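Long-range contact in 5'-Methylthioadenosine Nucleosidase (Arabidopsis thaliana, PDB 2H8G), which is a nucleosidase of the phosphorylase superfamily, with an alpha/beta fold that holds adenine in a pocket: residues 130-142 / 152-164. Residues are numbered along the deposited sequence; the frame is centred on the assembly and turned at random.
Sequences VFLVSDVVFHDRR and GVGLRQAFSTPNL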
ATOM      1  N   VAL A 130      25.717   4.291  -1.759  1.00 19.87           N
ATOM      2  CA  VAL A 130      24.514   4.311  -2.574  1.00 19.37           C
ATOM      3  C   VAL A 130      24.508   2.953  -3.257  1.00 19.61           C
ATOM      4  O   VAL A 130      25.359   2.665  -4.098  1.00 20.39           O
ATOM      5  CB  VAL A 130      24.524   5.414  -3.636  1.00 19.96           C
ATOM      6  CG1 VAL A 130      23.223   5.355  -4.433  1.00 20.26           C
ATOM      7  CG2 VAL A 130      24.679   6.776  -2.969  1.00 20.09           C
ATOM      8  N   PHE A 131      23.554   2.120  -2.859  1.00 17.21           N
ATOM      9  CA  PHE A 131      23.404   0.762  -3.368  1.00 17.47           C
ATOM     10  C   PHE A 131      22.459   0.605  -4.549  1.00 16.68           C
ATOM     11  O   PHE A 131      21.479   1.337  -4.683  1.00 17.05           O
ATOM     12  CB  PHE A 131      22.857  -0.153  -2.267  1.00 17.06           C
ATOM     13  CG  PHE A 131      23.885  -0.661  -1.302  1.00 17.25           C
ATOM     14  CD1 PHE A 131      24.453   0.174  -0.344  1.00 17.28           C
ATOM     15  CD2 PHE A 131      24.254  -2.002  -1.324  1.00 17.80           C
ATOM     16  CE1 PHE A 131      25.372  -0.327   0.578  1.00 19.28           C
ATOM     17  CE2 PHE A 131      25.166  -2.505  -0.408  1.00 17.02           C
ATOM     18  CZ  PHE A 131      25.728  -1.670   0.544  1.00 19.14           C
ATOM     19  N   LEU A 132      22.761  -0.386  -5.384  1.00 17.98           N
ATOM     20  CA  LEU A 132      21.905  -0.751  -6.503  1.00 19.83           C
ATOM     21  C   LEU A 132      21.293  -2.035  -5.929  1.00 21.42           C
ATOM     22  O   LEU A 132      22.025  -2.931  -5.517  1.00 25.69           O
ATOM     23  CB  LEU A 132      22.736  -1.081  -7.743  1.00 22.39           C
ATOM     24  CG  LEU A 132      21.958  -1.320  -9.036  1.00 26.52           C
ATOM     25  CD1 LEU A 132      21.217  -0.052  -9.438  1.00 25.91           C
ATOM     26  CD2 LEU A 132      22.929  -1.733 -10.127  1.00 25.45           C
ATOM     27  N   VAL A 133      19.972  -2.127  -5.880  1.00 20.08           N
ATOM     28  CA  VAL A 133      19.324  -3.307  -5.305  1.00 19.87           C
ATOM     29  C   VAL A 133      19.189  -4.497  -6.257  1.00 19.30           C
ATOM     30  O   VAL A 133      18.817  -4.328  -7.414  1.00 20.92           O
ATOM     31  CB  VAL A 133      17.919  -2.932  -4.772  1.00 19.08           C
ATOM     32  CG1 VAL A 133      17.173  -4.178  -4.317  1.00 19.13           C
ATOM     33  CG2 VAL A 133      18.054  -1.947  -3.621  1.00 19.07           C
ATOM     34  N   SER A 134      19.479  -5.697  -5.752  1.00 20.10           N
ATOM     35  CA  SER A 134      19.374  -6.927  -6.541  1.00 21.81           C
ATOM     36  C   SER A 134      17.929  -7.429  -6.561  1.00 20.94           C
ATOM     37  O   SER A 134      17.343  -7.629  -7.625  1.00 21.62           O
ATOM     38  CB  SER A 134      20.294  -8.011  -5.963  1.00 22.47           C
ATOM     39  OG  SER A 134      20.084  -8.193  -4.574  1.00 27.11           O
ATOM     40  N   ASP A 135      17.369  -7.653  -5.376  1.00 22.22           N
ATOM     41  CA  ASP A 135      15.981  -8.078  -5.248  1.00 21.59           C
ATOM     42  C   ASP A 135      15.408  -7.442  -3.995  1.00 19.80           C
ATOM     43  O   ASP A 135      16.144  -6.887  -3.178  1.00 17.58           O
ATOM     44  CB  ASP A 135      15.837  -9.609  -5.204  1.00 24.03           C
ATOM     45  CG  ASP A 135      16.733 -10.265  -4.178  1.00 26.18           C
ATOM     46  OD1 ASP A 135      17.115  -9.608  -3.191  1.00 29.87           O
ATOM     47  OD2 ASP A 135      17.038 -11.464  -4.357  1.00 31.22           O
ATOM     48  N   VAL A 136      14.094  -7.524  -3.845  1.00 17.96           N
ATOM     49  CA  VAL A 136      13.433  -6.895  -2.718  1.00 16.85           C
ATOM     50  C   VAL A 136      12.362  -7.781  -2.099  1.00 18.16           C
ATOM     51  O   VAL A 136      11.738  -8.586  -2.781  1.00 18.44           O
ATOM     52  CB  VAL A 136      12.809  -5.557  -3.174  1.00 19.02           C
ATOM     53  CG1 VAL A 136      11.729  -5.817  -4.225  1.00 18.71           C
ATOM     54  CG2 VAL A 136      12.265  -4.799  -1.984  1.00 19.01           C
ATOM     55  N   VAL A 137      12.172  -7.628  -0.795  1.00 15.86           N
ATOM     56  CA  VAL A 137      11.182  -8.389  -0.046  1.00 16.96           C
ATOM     57  C   VAL A 137      10.554  -7.500   1.021  1.00 15.34           C
ATOM     58  O   VAL A 137      11.045  -6.396   1.278  1.00 16.48           O
ATOM     59  CB  VAL A 137      11.829  -9.594   0.694  1.00 18.93           C
ATOM     60  CG1 VAL A 137      12.421 -10.568  -0.305  1.00 19.01           C
ATOM     61  CG2 VAL A 137      12.909  -9.106   1.654  1.00 18.29           C
ATOM     62  N   PHE A 138       9.462  -7.982   1.617  1.00 16.51           N
ATOM     63  CA  PHE A 138       8.796  -7.292   2.733  1.00 16.81           C
ATOM     64  C   PHE A 138       9.155  -8.091   3.984  1.00 17.94           C
ATOM     65  O   PHE A 138       9.240  -9.317   3.922  1.00 18.65           O
ATOM     66  CB  PHE A 138       7.264  -7.347   2.652  1.00 16.87           C
ATOM     67  CG  PHE A 138       6.650  -6.485   1.589  1.00 16.38           C
ATOM     68  CD1 PHE A 138       6.379  -7.004   0.333  1.00 16.77           C
ATOM     69  CD2 PHE A 138       6.277  -5.173   1.866  1.00 17.64           C
ATOM     70  CE1 PHE A 138       5.733  -6.236  -0.634  1.00 17.96           C
ATOM     71  CE2 PHE A 138       5.633  -4.396   0.907  1.00 17.84           C
ATOM     72  CZ  PHE A 138       5.358  -4.927  -0.343  1.00 19.94           C
ATOM     73  N   HIS A 139       9.344  -7.416   5.114  1.00 15.97           N
ATOM     74  CA  HIS A 139       9.626  -8.130   6.358  1.00 17.31           C
ATOM     75  C   HIS A 139       8.493  -7.986   7.373  1.00 17.72           C
ATOM     76  O   HIS A 139       8.541  -8.601   8.437  1.00 19.64           O
ATOM     77  CB  HIS A 139      10.949  -7.674   6.998  1.00 16.54           C
ATOM     78  CG  HIS A 139      11.087  -6.189   7.147  1.00 16.92           C
ATOM     79  ND1 HIS A 139      10.452  -5.463   8.133  1.00 20.21           N
ATOM     80  CD2 HIS A 139      11.809  -5.298   6.431  1.00 13.05           C
ATOM     81  CE1 HIS A 139      10.780  -4.186   8.015  1.00 15.51           C
ATOM     82  NE2 HIS A 139      11.602  -4.060   6.990  1.00 19.61           N
ATOM     83  N   ASP A 140       7.463  -7.205   7.049  1.00 15.25           N
ATOM     84  CA  ASP A 140       6.360  -7.004   7.983  1.00 16.00           C
ATOM     85  C   ASP A 140       4.975  -7.438   7.506  1.00 14.84           C
ATOM     86  O   ASP A 140       3.959  -6.950   8.003  1.00 17.14           O
ATOM     87  CB  ASP A 140       6.317  -5.535   8.429  1.00 15.36           C
ATOM     88  CG  ASP A 140       5.902  -4.587   7.314  1.00 17.90           C
ATOM     89  OD1 ASP A 140       5.953  -4.979   6.128  1.00 18.27           O
ATOM     90  OD2 ASP A 140       5.538  -3.431   7.636  1.00 18.53           O
ATOM     91  N   ARG A 141       4.924  -8.350   6.538  1.00 15.18           N
ATOM     92  CA  ARG A 141       3.634  -8.858   6.071  1.00 15.34           C
ATOM     93  C   ARG A 141       3.690 -10.343   6.391  1.00 17.73           C
ATOM     94  O   ARG A 141       3.933 -11.179   5.519  1.00 19.48           O
ATOM     95  CB  ARG A 141       3.451  -8.626   4.567  1.00 16.24           C
ATOM     96  CG  ARG A 141       3.724  -7.191   4.139  1.00 15.20           C
ATOM     97  CD  ARG A 141       3.032  -6.857   2.822  1.00 15.71           C
ATOM     98  NE  ARG A 141       3.351  -7.814   1.772  1.00 14.76           N
ATOM     99  CZ  ARG A 141       2.822  -7.764   0.554  1.00 16.58           C
ATOM    100  NH1 ARG A 141       1.957  -6.801   0.251  1.00 17.02           N
ATOM    101  NH2 ARG A 141       3.134  -8.683  -0.350  1.00 17.03           N
ATOM    102  N   ARG A 142       3.487 -10.651   7.670  1.00 16.51           N
ATOM    103  CA  ARG A 142       3.562 -12.023   8.161  1.00 17.58           C
ATOM    104  C   ARG A 142       2.232 -12.755   8.117  1.00 16.34           C
ATOM    105  O   ARG A 142       1.305 -12.421   8.842  1.00 16.95           O
ATOM    106  CB  ARG A 142       4.085 -12.031   9.602  1.00 16.52           C
ATOM    107  CG  ARG A 142       5.364 -11.211   9.829  1.00 18.67           C
ATOM    108  CD  ARG A 142       5.765 -11.238  11.305  1.00 18.94           C
ATOM    109  NE  ARG A 142       4.636 -10.863  12.153  1.00 17.04           N
ATOM    110  CZ  ARG A 142       4.341  -9.624  12.532  1.00 19.06           C
ATOM    111  NH1 ARG A 142       5.108  -8.604  12.162  1.00 19.05           N
ATOM    112  NH2 ARG A 142       3.243  -9.400  13.245  1.00 18.81           N
ATOM    113  N   GLY A 152       3.197 -12.795   1.336  1.00 17.33           N
ATOM    114  CA  GLY A 152       3.518 -11.679   2.207  1.00 15.96           C
ATOM    115  C   GLY A 152       4.946 -11.204   2.007  1.00 16.20           C
ATOM    116  O   GLY A 152       5.206  -9.999   1.991  1.00 17.01           O
ATOM    117  N   VAL A 153       5.883 -12.138   1.863  1.00 16.48           N
ATOM    118  CA  VAL A 153       7.282 -11.773   1.659  1.00 16.64           C
ATOM    119  C   VAL A 153       7.424 -11.003   0.352  1.00 17.00           C
ATOM    120  O   VAL A 153       8.227 -10.074   0.252  1.00 17.74           O
ATOM    121  CB  VAL A 153       8.186 -13.029   1.667  1.00 17.88           C
ATOM    122  CG1 VAL A 153       9.623 -12.670   1.290  1.00 21.00           C
ATOM    123  CG2 VAL A 153       8.163 -13.638   3.053  1.00 20.39           C
ATOM    124  N   GLY A 154       6.652 -11.400  -0.653  1.00 17.50           N
ATOM    125  CA  GLY A 154       6.666 -10.704  -1.931  1.00 19.08           C
ATOM    126  C   GLY A 154       8.002 -10.494  -2.614  1.00 20.49           C
ATOM    127  O   GLY A 154       8.319  -9.386  -3.065  1.00 21.26           O
ATOM    128  N   LEU A 155       8.788 -11.557  -2.713  1.00 20.34           N
ATOM    129  CA  LEU A 155      10.090 -11.468  -3.357  1.00 21.06           C
ATOM    130  C   LEU A 155       9.962 -11.039  -4.813  1.00 21.85           C
ATOM    131  O   LEU A 155       9.180 -11.614  -5.572  1.00 24.25           O
ATOM    132  CB  LEU A 155      10.802 -12.825  -3.301  1.00 23.80           C
ATOM    133  CG  LEU A 155      12.100 -12.939  -4.110  1.00 24.43           C
ATOM    134  CD1 LEU A 155      13.174 -12.060  -3.496  1.00 25.35           C
ATOM    135  CD2 LEU A 155      12.557 -14.394  -4.125  1.00 28.85           C
ATOM    136  N   ARG A 156      10.719 -10.015  -5.198  1.00 21.75           N
ATOM    137  CA  ARG A 156      10.721  -9.550  -6.579  1.00 21.27           C
ATOM    138  C   ARG A 156      12.135  -9.128  -6.948  1.00 21.96           C
ATOM    139  O   ARG A 156      12.867  -8.594  -6.120  1.00 21.46           O
ATOM    140  CB  ARG A 156       9.728  -8.398  -6.770  1.00 22.96           C
ATOM    141  CG  ARG A 156       8.292  -8.861  -6.556  1.00 24.59           C
ATOM    142  CD  ARG A 156       7.263  -8.004  -7.246  1.00 26.98           C
ATOM    143  NE  ARG A 156       6.014  -8.748  -7.412  1.00 25.94           N
ATOM    144  CZ  ARG A 156       5.283  -9.221  -6.407  1.00 29.53           C
ATOM    145  NH1 ARG A 156       5.667  -9.024  -5.148  1.00 29.82           N
ATOM    146  NH2 ARG A 156       4.173  -9.905  -6.656  1.00 24.69           N
ATOM    147  N   GLN A 157      12.532  -9.397  -8.187  1.00 23.76           N
ATOM    148  CA  GLN A 157      13.876  -9.052  -8.632  1.00 23.76           C
ATOM    149  C   GLN A 157      13.873  -7.693  -9.308  1.00 21.99           C
ATOM    150  O   GLN A 157      12.932  -7.348 -10.016  1.00 23.14           O
ATOM    151  CB  GLN A 157      14.390 -10.099  -9.627  1.00 26.75           C
ATOM    152  CG  GLN A 157      14.490 -11.518  -9.084  1.00 29.98           C
ATOM    153  CD  GLN A 157      15.604 -11.691  -8.071  1.00 32.70           C
ATOM    154  OE1 GLN A 157      16.738 -11.271  -8.302  1.00 37.59           O
ATOM    155  NE2 GLN A 157      15.290 -12.322  -6.945  1.00 34.20           N
ATOM    156  N   ALA A 158      14.924  -6.916  -9.075  1.00 21.01           N
ATOM    157  CA  ALA A 158      15.042  -5.615  -9.712  1.00 21.01           C
ATOM    158  C   ALA A 158      15.486  -5.894 -11.148  1.00 21.76           C
ATOM    159  O   ALA A 158      16.011  -6.970 -11.440  1.00 21.73           O
ATOM    160  CB  ALA A 158      16.084  -4.764  -8.986  1.00 21.10           C
ATOM    161  N   PHE A 159      15.267  -4.938 -12.041  1.00 20.42           N
ATOM    162  CA  PHE A 159      15.653  -5.103 -13.436  1.00 21.65           C
ATOM    163  C   PHE A 159      17.170  -5.236 -13.503  1.00 22.89           C
ATOM    164  O   PHE A 159      17.891  -4.501 -12.833  1.00 22.59           O
ATOM    165  CB  PHE A 159      15.197  -3.890 -14.246  1.00 23.12           C
ATOM    166  CG  PHE A 159      15.373  -4.048 -15.725  1.00 25.27           C
ATOM    167  CD1 PHE A 159      14.561  -4.917 -16.444  1.00 25.08           C
ATOM    168  CD2 PHE A 159      16.345  -3.321 -16.401  1.00 24.48           C
ATOM    169  CE1 PHE A 159      14.712  -5.061 -17.824  1.00 28.01           C
ATOM    170  CE2 PHE A 159      16.505  -3.458 -17.779  1.00 26.30           C
ATOM    171  CZ  PHE A 159      15.686  -4.329 -18.490  1.00 26.69           C
ATOM    172  N   SER A 160      17.649  -6.176 -14.311  1.00 24.55           N
ATOM    173  CA  SER A 160      19.081  -6.409 -14.449  1.00 26.69           C
ATOM    174  C   SER A 160      19.788  -5.288 -15.212  1.00 25.94           C
ATOM    175  O   SER A 160      19.426  -4.974 -16.345  1.00 27.83           O
ATOM    176  CB  SER A 160      19.320  -7.745 -15.156  1.00 29.55           C
ATOM    177  OG  SER A 160      20.700  -8.065 -15.186  1.00 33.75           O
ATOM    178  N   THR A 161      20.792  -4.685 -14.582  1.00 26.11           N
ATOM    179  CA  THR A 161      21.560  -3.605 -15.203  1.00 25.06           C
ATOM    180  C   THR A 161      23.054  -3.880 -15.010  1.00 26.47           C
ATOM    181  O   THR A 161      23.767  -3.115 -14.357  1.00 25.23           O
ATOM    182  CB  THR A 161      21.207  -2.232 -14.580  1.00 23.85           C
ATOM    183  OG1 THR A 161      21.485  -2.255 -13.176  1.00 24.84           O
ATOM    184  CG2 THR A 161      19.735  -1.913 -14.792  1.00 23.98           C
ATOM    185  N   PRO A 162      23.548  -4.978 -15.598  1.00 26.39           N
ATOM    186  CA  PRO A 162      24.955  -5.374 -15.495  1.00 27.16           C
ATOM    187  C   PRO A 162      25.965  -4.327 -15.957  1.00 26.33           C
ATOM    188  O   PRO A 162      26.984  -4.115 -15.299  1.00 26.83           O
ATOM    189  CB  PRO A 162      25.012  -6.650 -16.331  1.00 26.63           C
ATOM    190  CG  PRO A 162      23.978  -6.397 -17.386  1.00 27.34           C
ATOM    191  CD  PRO A 162      22.838  -5.830 -16.570  1.00 26.06           C
ATOM    192  N   ASN A 163      25.689  -3.673 -17.081  1.00 26.45           N
ATOM    193  CA  ASN A 163      26.609  -2.660 -17.594  1.00 26.48           C
ATOM    194  C   ASN A 163      26.659  -1.427 -16.702  1.00 26.49           C
ATOM    195  O   ASN A 163      27.718  -0.824 -16.520  1.00 26.93           O
ATOM    196  CB  ASN A 163      26.229  -2.256 -19.021  1.00 27.50           C
ATOM    197  CG  ASN A 163      26.409  -3.386 -20.011  1.00 31.56           C
ATOM    198  OD1 ASN A 163      27.406  -4.107 -19.969  1.00 33.63           O
ATOM    199  ND2 ASN A 163      25.453  -3.539 -20.919  1.00 33.29           N
ATOM    200  N   LEU A 164      25.512  -1.049 -16.145  1.00 24.40           N
ATOM    201  CA  LEU A 164      25.447   0.107 -15.261  1.00 25.03           C
ATOM    202  C   LEU A 164      26.320  -0.158 -14.042  1.00 25.10           C
ATOM    203  O   LEU A 164      27.093   0.695 -13.618  1.00 25.85           O
ATOM    204  CB  LEU A 164      23.999   0.356 -14.821  1.00 23.05           C
ATOM    205  CG  LEU A 164      23.699   1.514 -13.860  1.00 25.17           C
ATOM    206  CD1 LEU A 164      22.200   1.790 -13.869  1.00 24.42           C
ATOM    207  CD2 LEU A 164      24.159   1.179 -12.449  1.00 26.56           C
TER
HETATM  208  O   HOH W   1      18.696  -7.415 -10.168  1.00 37.80           O
HETATM  209  O   HOH W   2       3.625  -8.406  -3.032  1.00 37.33           O
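R141 reaches across to the last turn of helix 148-153 and gives its NE to the carbonyl O of G152 (2.9 Å), a nearly straight bond that lies in the guanidinium plane and falls on a lone pair of the oxygen. NH2 adds a weak second bond to the same atom, and a bend at chi3 (-53°) lays the guanidinium flat over F138, whose CE1 sits 3.5 Å above its centre. Y151 adds a cation-pi contact to R141. The F138 ring meets V153 O at its edge, while its backbone N donates to that same oxygen (2.8 Å).

Farther along, strand 156-157 pairs antiparallel with D135 and V136 of strand 130-138: V136 and R156 exchange two backbone bonds, and D135 faces Q157 as a non-hydrogen-bonded pair. Side chains of these two run alongside each other, pointing the same way, with carboxylate and amide planes 81° apart. Folded at chi2 (-71°), Q157 brings NE2 to the anti lone pair of D135 OD2 (3.2 Å); the carboxylate's stronger partner is R174, through OD1. V137 CG1 touches L155 CD1 at 3.6 Å, and V153 CG1 flanks the same valine. At the corner, S134 O accepts A158 N (2.9 Å) and a water that also donates to A158 O; beyond it L132 CD2 meets L164 CD2 (3.9 Å).

The short strand thus edges the central sheet, whose strand 171-177 also pairs with 130-138. The NE bond to G152 O, with F138 against one face, probably limits how the guanidinium can turn, while R174 probably helps keep D135 ionised.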